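Local coordinates for protein amorpha-4,11-diene synthase (Artemisia annua, PDB 4GAX) that probably ionises and cyclises farnesyl diphosphate into sesquiterpene products, as a metal-dependent class I terpene synthase of the plant type, at residues L262-W266 with R279-V283; C285-A289 with L305-A310; F383-F387 with I415-L421. Residues are numbered along the deposited sequence.

Contact 1 of 3, residues L262-W266 with R279-V283; sequences LSKWW and RDRIV
The RDR sequence of plant terpene synthases, Arg279-Asp280-Arg281, here leads into a helix that packs on an earlier one of the same α-helical domain. Residues 262-266 are fully helical. Residues 279-281 are non-helical, with Arg281 as the N-cap, and Ile282 and Val283 begin helix 282-292. The backbones come nearest at Ser263 and Ile282, with CA atoms 6.7 Å apart.

Apolar packing centres on Ile282 (chi1 t, chi2 p), a knob in the hole formed by Leu262, Ser263, Trp265 and Trp266. Its CB lies over one face of the Trp266 indole (chi1 t), 3.9 Å from the five-membered-ring centroid in a CH-pi contact, while Ile282 CD1 meets the Trp265 edge at CZ3, 4.1 Å away.

Polar contacts are made by Asp280 and Arg281. Arg281 donates hydrogen bonds from NH1 to Phe542 O and from NE to Asp280 O (2.9 Å). In relatives this motif is implicated in holding the released diphosphate. Across the segments, Trp266 NE1 donates to Asp280 OD1 at 2.6 Å, with an N-H...O angle of 144°.

Contact 2 of 3, residues C285-A289 with L305-A310; sequences CYFWA and LAKVIA
This is a buried helix-helix contact, apolar in its side chains, in the α-helical class I terpene synthase fold, between the consecutive helices 282-292 and 299-322. Segments 285-289 and 305-310 cross obliquely, nearer antiparallel than parallel, with a signed crossing angle of 130° and axes 8.1 Å apart at closest. The CA-to-CB bond of Tyr286 points away from the other helix, so its backbone can come close to Ala306 (CA to CA 4.9 Å; Tyr286 CA to Ala306 CB 4.0 Å). Small residues also meet: Ala289 CB lies 3.6 Å from Ala306 N and 3.9 Å from Ala306 CB. No hydrogen bond crosses.

Leu305 (chi1 t, chi2 p) brings CD2 to 3.7 Å from Ala289 CA. Ile309 (chi1 m, chi2 t) touches Cys285, Trp288 and Ala289: its CG2 lies 3.8 Å from Cys285 SG, and its CD1 lies 4.0 Å from Ala289 N and over the Trp288 indole face, 4.1 Å from the five-membered-ring centroid in a CH-pi contact. By its place in CYFWA, Trp288 (chi1 t) matches the tryptophan lining the active-site pocket in plant relatives, and probably does so here. At the other end, Cys285 (chi1 m) sets SG 3.6 Å from Ala310 CA.

Contact 3 of 3, residues F383-F387 with I415-L421; sequences FVKDF and ITGGANL
Residues 383-387 form part of continuous helix 374-399 and pack against a break between two helices. Along 415-421, a weakly bonded helical end gives way to a turn at Gly417-Gly418, and helix resumes at Ala419 with Gly418 as N-cap. Gly418 N hydrogen-bonds to Ile415 O at 2.9 Å, and Gly418 takes phi 90°, psi 4°, where a CB would jam against the preceding carbonyl O. CA atoms pair at Phe383-Leu421 (5.9 Å) and Phe387-Thr416 (5.7 Å).

Phe383 (chi1 m) sets its ring edge against Asn420, CD1 to CB 3.8 Å. Val384 (chi1 t) brings CG2 within 3.7 Å of Leu421 CD1. Asp386 (chi1 t), salt-bridged to Arg389 through OD1, accepts at OD2 a hydrogen bond from a water (2.7 Å) that accepts one from Asn420 ND2 (3.1 Å); Ile415 CD1 lies 3.5 Å from Asp386 OD2. Phe387 (chi1 t) reaches into the break: Leu421 CD2 lies over its face, 4.0 Å from the centroid in a CH-pi contact, while its CD1 is 3.4 Å from Ile415 O and its CE1 3.4 Å from Thr416 O.

The broken helix is consistent with the kink of helix G in plant terpene synthases, which borders the active site in relatives. Helix 299-322 lies against the break, Val312 touching both Phe387 and Leu421; helix 436-443 packs on Phe383 and helix 351-370 on Val384.

In the fold
Contacts 1 and 2 share helix 282-292, and their centres lie 9 Å apart. They touch through Leu262, whose CD1 is 3.4 Å from Tyr286 CD2 and 3.5 Å from Ala306 CB. Contact 3 stands apart, its centre 15 Å from contact 2 (nearest atoms about 5 Å) and 22 Å from contact 1. Leu422 bridges the gap by touching Trp288 and Ile309. Helix 299-322 links all three, supplying 305-310 and touching Trp266 through Leu314 and Phe387 through Asp316. Asp316 and Asp317 begin its DDxxD sequence, which binds magnesium in relatives; Arg279 makes a long, weak ion pair with Asp317 and Trp288 probably lines the pocket, placing parts of the contacts near the probable metal site.

Contact 1 of 3, residues L262-W266 with R279-V283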
# COMPACT_ATOMS: atom_id res chain seq x y z
N LEU A 262 -12.54 -13.60 8.64
CA LEU A 262 -11.72 -12.95 9.65
C LEU A 262 -12.52 -12.50 10.85
O LEU A 262 -12.04 -12.55 11.99
CB LEU A 262 -10.96 -11.77 9.05
CG LEU A 262 -9.75 -12.24 8.26
CD1 LEU A 262 -9.31 -11.13 7.30
CD2 LEU A 262 -8.60 -12.62 9.22
N SER A 263 -13.76 -12.05 10.59
CA SER A 263 -14.64 -11.58 11.65
C SER A 263 -15.00 -12.72 12.57
O SER A 263 -15.07 -12.53 13.79
CB SER A 263 -15.89 -10.91 11.08
OG SER A 263 -15.53 -9.77 10.32
N LYS A 264 -15.24 -13.91 12.00
CA LYS A 264 -15.60 -15.08 12.82
C LYS A 264 -14.43 -15.53 13.68
O LYS A 264 -14.60 -15.79 14.88
CB LYS A 264 -16.08 -16.25 11.94
CG LYS A 264 -17.56 -16.21 11.64
CD LYS A 264 -17.89 -16.93 10.35
CE LYS A 264 -19.17 -16.38 9.75
NZ LYS A 264 -19.56 -17.11 8.50
N TRP A 265 -13.27 -15.64 13.06
CA TRP A 265 -12.01 -15.93 13.75
C TRP A 265 -11.78 -14.98 14.92
O TRP A 265 -11.47 -15.42 16.03
CB TRP A 265 -10.87 -15.80 12.75
CG TRP A 265 -9.47 -15.98 13.30
CD1 TRP A 265 -8.81 -17.17 13.52
CD2 TRP A 265 -8.53 -14.94 13.62
NE1 TRP A 265 -7.54 -16.93 13.98
CE2 TRP A 265 -7.34 -15.57 14.05
CE3 TRP A 265 -8.59 -13.54 13.60
CZ2 TRP A 265 -6.21 -14.84 14.45
CZ3 TRP A 265 -7.47 -12.81 13.99
CH2 TRP A 265 -6.30 -13.47 14.41
N TRP A 266 -11.92 -13.68 14.66
CA TRP A 266 -11.69 -12.66 15.68
C TRP A 266 -12.72 -12.75 16.80
O TRP A 266 -12.38 -12.64 17.98
CB TRP A 266 -11.70 -11.25 15.05
CG TRP A 266 -11.34 -10.17 16.03
CD1 TRP A 266 -12.13 -9.14 16.46
CD2 TRP A 266 -10.09 -10.04 16.75
NE1 TRP A 266 -11.45 -8.37 17.38
CE2 TRP A 266 -10.20 -8.90 17.57
CE3 TRP A 266 -8.90 -10.78 16.77
CZ2 TRP A 266 -9.16 -8.48 18.41
CZ3 TRP A 266 -7.87 -10.36 17.58
CH2 TRP A 266 -8.00 -9.22 18.39
N ARG A 279 -7.45 -3.58 21.67
CA ARG A 279 -8.48 -3.00 20.81
C ARG A 279 -9.26 -4.05 20.03
O ARG A 279 -8.75 -5.12 19.71
CB ARG A 279 -7.82 -2.05 19.81
CG ARG A 279 -6.79 -1.13 20.42
CD ARG A 279 -5.84 -0.56 19.37
NE ARG A 279 -4.84 0.29 20.00
CZ ARG A 279 -3.82 0.86 19.37
NH1 ARG A 279 -3.65 0.67 18.07
NH2 ARG A 279 -2.97 1.63 20.05
N ASP A 280 -10.51 -3.72 19.70
CA ASP A 280 -11.34 -4.55 18.84
C ASP A 280 -11.32 -3.94 17.43
O ASP A 280 -12.18 -3.10 17.09
CB ASP A 280 -12.77 -4.61 19.39
CG ASP A 280 -13.66 -5.59 18.64
OD1 ASP A 280 -13.13 -6.42 17.87
OD2 ASP A 280 -14.90 -5.53 18.82
N ARG A 281 -10.34 -4.34 16.61
CA ARG A 281 -10.08 -3.67 15.33
C ARG A 281 -9.87 -4.61 14.15
O ARG A 281 -9.01 -4.34 13.29
CB ARG A 281 -8.84 -2.77 15.45
CG ARG A 281 -9.01 -1.60 16.43
CD ARG A 281 -10.09 -0.64 15.95
NE ARG A 281 -11.09 -0.37 16.98
CZ ARG A 281 -10.99 0.60 17.89
NH1 ARG A 281 -9.93 1.39 17.91
NH2 ARG A 281 -11.95 0.77 18.79
N ILE A 282 -10.65 -5.68 14.06
CA ILE A 282 -10.40 -6.63 12.97
C ILE A 282 -10.62 -6.01 11.58
O ILE A 282 -9.90 -6.33 10.63
CB ILE A 282 -11.18 -7.96 13.15
CG1 ILE A 282 -10.52 -9.07 12.34
CG2 ILE A 282 -12.64 -7.79 12.76
CD1 ILE A 282 -9.03 -9.30 12.68
N VAL A 283 -11.58 -5.10 11.46
CA VAL A 283 -11.87 -4.48 10.17
C VAL A 283 -10.66 -3.67 9.73
O VAL A 283 -10.24 -3.72 8.57
CB VAL A 283 -13.12 -3.56 10.23
CG1 VAL A 283 -13.31 -2.84 8.88
CG2 VAL A 283 -14.36 -4.38 10.58

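Contact 2 of 3, residues C285-A289 with L305-A310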
# COMPACT_ATOMS: atom_id res chain seq x y z
N CYS A 285 -7.51 -4.18 10.69
CA CYS A 285 -6.37 -5.04 10.33
C CYS A 285 -6.57 -5.56 8.92
O CYS A 285 -5.62 -5.63 8.13
CB CYS A 285 -6.25 -6.21 11.30
SG CYS A 285 -5.90 -5.71 13.02
N TYR A 286 -7.80 -5.93 8.59
CA TYR A 286 -8.10 -6.41 7.24
C TYR A 286 -7.84 -5.33 6.17
O TYR A 286 -7.29 -5.62 5.11
CB TYR A 286 -9.55 -6.91 7.14
CG TYR A 286 -9.87 -7.34 5.74
CD1 TYR A 286 -10.79 -6.67 4.96
CD2 TYR A 286 -9.20 -8.42 5.18
CE1 TYR A 286 -11.05 -7.07 3.63
CE2 TYR A 286 -9.45 -8.82 3.87
CZ TYR A 286 -10.38 -8.14 3.10
OH TYR A 286 -10.61 -8.55 1.80
N PHE A 287 -8.24 -4.09 6.46
CA PHE A 287 -8.09 -3.00 5.49
C PHE A 287 -6.62 -2.78 5.18
O PHE A 287 -6.24 -2.55 4.03
CB PHE A 287 -8.74 -1.70 6.01
CG PHE A 287 -8.92 -0.64 4.95
CD1 PHE A 287 -9.85 -0.81 3.93
CD2 PHE A 287 -8.15 0.52 4.98
CE1 PHE A 287 -10.00 0.17 2.94
CE2 PHE A 287 -8.31 1.50 3.99
CZ PHE A 287 -9.23 1.32 2.97
N TRP A 288 -5.80 -2.88 6.20
CA TRP A 288 -4.35 -2.79 6.03
C TRP A 288 -3.84 -3.97 5.17
O TRP A 288 -3.04 -3.77 4.23
CB TRP A 288 -3.72 -2.78 7.41
CG TRP A 288 -2.30 -2.39 7.50
CD1 TRP A 288 -1.36 -2.42 6.51
CD2 TRP A 288 -1.63 -1.92 8.68
NE1 TRP A 288 -0.15 -1.99 7.00
CE2 TRP A 288 -0.29 -1.68 8.33
CE3 TRP A 288 -2.04 -1.69 9.99
CZ2 TRP A 288 0.65 -1.20 9.25
CZ3 TRP A 288 -1.10 -1.20 10.91
CH2 TRP A 288 0.23 -0.97 10.53
N ALA A 289 -4.30 -5.18 5.48
CA ALA A 289 -3.89 -6.35 4.69
C ALA A 289 -4.36 -6.18 3.24
O ALA A 289 -3.66 -6.54 2.28
CB ALA A 289 -4.45 -7.63 5.28
N LEU A 305 -2.22 -12.29 6.56
CA LEU A 305 -1.60 -11.02 6.91
C LEU A 305 -2.48 -10.27 7.88
O LEU A 305 -2.00 -9.68 8.85
CB LEU A 305 -1.34 -10.20 5.64
CG LEU A 305 -0.79 -8.77 5.80
CD1 LEU A 305 0.55 -8.75 6.52
CD2 LEU A 305 -0.64 -8.11 4.39
N ALA A 306 -3.79 -10.31 7.65
CA ALA A 306 -4.72 -9.64 8.56
C ALA A 306 -4.60 -10.24 9.97
O ALA A 306 -4.59 -9.50 10.95
CB ALA A 306 -6.15 -9.77 8.04
N LYS A 307 -4.52 -11.56 10.06
CA LYS A 307 -4.35 -12.21 11.37
C LYS A 307 -3.05 -11.78 12.04
O LYS A 307 -3.04 -11.49 13.24
CB LYS A 307 -4.37 -13.73 11.22
CG LYS A 307 -5.73 -14.25 10.73
CD LYS A 307 -5.69 -15.77 10.47
CE LYS A 307 -7.08 -16.31 10.09
NZ LYS A 307 -7.03 -17.80 9.86
N VAL A 308 -1.97 -11.73 11.28
CA VAL A 308 -0.69 -11.32 11.85
C VAL A 308 -0.75 -9.87 12.32
O VAL A 308 -0.23 -9.54 13.39
CB VAL A 308 0.47 -11.53 10.84
CG1 VAL A 308 1.76 -10.94 11.36
CG2 VAL A 308 0.67 -13.03 10.57
N ILE A 309 -1.40 -9.01 11.54
CA ILE A 309 -1.57 -7.62 11.98
C ILE A 309 -2.41 -7.52 13.27
O ILE A 309 -2.11 -6.72 14.17
CB ILE A 309 -2.15 -6.73 10.84
CG1 ILE A 309 -1.13 -6.66 9.70
CG2 ILE A 309 -2.49 -5.33 11.35
CD1 ILE A 309 -1.67 -6.06 8.39
N ALA A 310 -3.44 -8.37 13.38
CA ALA A 310 -4.21 -8.41 14.62
C ALA A 310 -3.33 -8.87 15.78
O ALA A 310 -3.46 -8.37 16.90
CB ALA A 310 -5.41 -9.33 14.47

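Contact 3 of 3, residues F383-F387 with I415-L421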
# COMPACT_ATOMS: atom_id res chain seq x y z
N PHE A 383 11.86 -13.62 11.80
CA PHE A 383 11.48 -12.21 11.73
C PHE A 383 10.42 -11.88 12.77
O PHE A 383 10.36 -10.76 13.28
CB PHE A 383 10.95 -11.87 10.34
CG PHE A 383 12.03 -11.58 9.33
CD1 PHE A 383 12.48 -10.28 9.12
CD2 PHE A 383 12.61 -12.61 8.60
CE1 PHE A 383 13.47 -10.01 8.20
CE2 PHE A 383 13.60 -12.34 7.67
CZ PHE A 383 14.03 -11.04 7.47
N VAL A 384 9.57 -12.85 13.08
CA VAL A 384 8.55 -12.64 14.10
C VAL A 384 9.23 -12.55 15.46
O VAL A 384 8.94 -11.64 16.25
CB VAL A 384 7.52 -13.77 14.09
CG1 VAL A 384 6.39 -13.44 15.07
CG2 VAL A 384 6.95 -13.93 12.69
N LYS A 385 10.17 -13.45 15.71
CA LYS A 385 10.92 -13.41 16.96
C LYS A 385 11.72 -12.13 17.06
O LYS A 385 11.82 -11.54 18.13
CB LYS A 385 11.88 -14.59 17.06
CG LYS A 385 11.20 -15.93 17.23
CD LYS A 385 12.25 -17.01 17.30
CE LYS A 385 11.65 -18.38 17.54
NZ LYS A 385 12.74 -19.38 17.56
N ASP A 386 12.30 -11.70 15.94
CA ASP A 386 13.14 -10.49 15.96
C ASP A 386 12.30 -9.25 16.25
O ASP A 386 12.79 -8.29 16.85
CB ASP A 386 13.89 -10.31 14.64
CG ASP A 386 15.07 -9.37 14.79
OD1 ASP A 386 15.94 -9.67 15.63
OD2 ASP A 386 15.11 -8.32 14.10
N PHE A 387 11.04 -9.27 15.84
CA PHE A 387 10.10 -8.20 16.13
C PHE A 387 9.86 -8.07 17.64
O PHE A 387 9.97 -6.98 18.21
CB PHE A 387 8.78 -8.44 15.40
CG PHE A 387 7.67 -7.51 15.80
CD1 PHE A 387 7.69 -6.18 15.40
CD2 PHE A 387 6.61 -7.96 16.58
CE1 PHE A 387 6.67 -5.32 15.78
CE2 PHE A 387 5.59 -7.10 16.96
CZ PHE A 387 5.62 -5.78 16.56
N ILE A 415 12.41 -2.23 12.83
CA ILE A 415 11.91 -3.52 13.27
C ILE A 415 10.58 -3.38 14.02
O ILE A 415 9.57 -3.95 13.62
CB ILE A 415 12.94 -4.24 14.15
CG1 ILE A 415 14.20 -4.54 13.34
CG2 ILE A 415 12.36 -5.52 14.74
CD1 ILE A 415 15.42 -4.87 14.18
N THR A 416 10.57 -2.60 15.10
CA THR A 416 9.38 -2.50 15.94
C THR A 416 8.20 -1.83 15.26
O THR A 416 7.07 -1.93 15.74
CB THR A 416 9.66 -1.76 17.26
OG1 THR A 416 9.98 -0.39 16.97
CG2 THR A 416 10.80 -2.42 18.02
N GLY A 417 8.46 -1.14 14.15
CA GLY A 417 7.40 -0.50 13.40
C GLY A 417 6.74 -1.47 12.44
O GLY A 417 5.75 -1.14 11.78
N GLY A 418 7.30 -2.68 12.35
CA GLY A 418 6.70 -3.74 11.56
C GLY A 418 7.10 -3.85 10.09
O GLY A 418 6.55 -4.69 9.37
N ALA A 419 8.05 -3.03 9.64
CA ALA A 419 8.41 -3.00 8.22
C ALA A 419 8.92 -4.36 7.75
O ALA A 419 8.48 -4.87 6.71
CB ALA A 419 9.45 -1.92 7.94
N ASN A 420 9.84 -4.95 8.52
CA ASN A 420 10.37 -6.27 8.22
C ASN A 420 9.31 -7.36 8.36
O ASN A 420 9.21 -8.27 7.52
CB ASN A 420 11.56 -6.60 9.13
CG ASN A 420 12.72 -5.62 8.96
OD1 ASN A 420 12.80 -4.89 7.97
ND2 ASN A 420 13.63 -5.61 9.94
N LEU A 421 8.52 -7.26 9.42
CA LEU A 421 7.54 -8.30 9.73
C LEU A 421 6.42 -8.38 8.69
O LEU A 421 6.11 -9.46 8.17
CB LEU A 421 6.97 -8.11 11.14
CG LEU A 421 5.89 -9.09 11.58
CD1 LEU A 421 6.39 -10.52 11.47
CD2 LEU A 421 5.44 -8.81 13.01
O HOH W 1 13.57 -7.96 11.89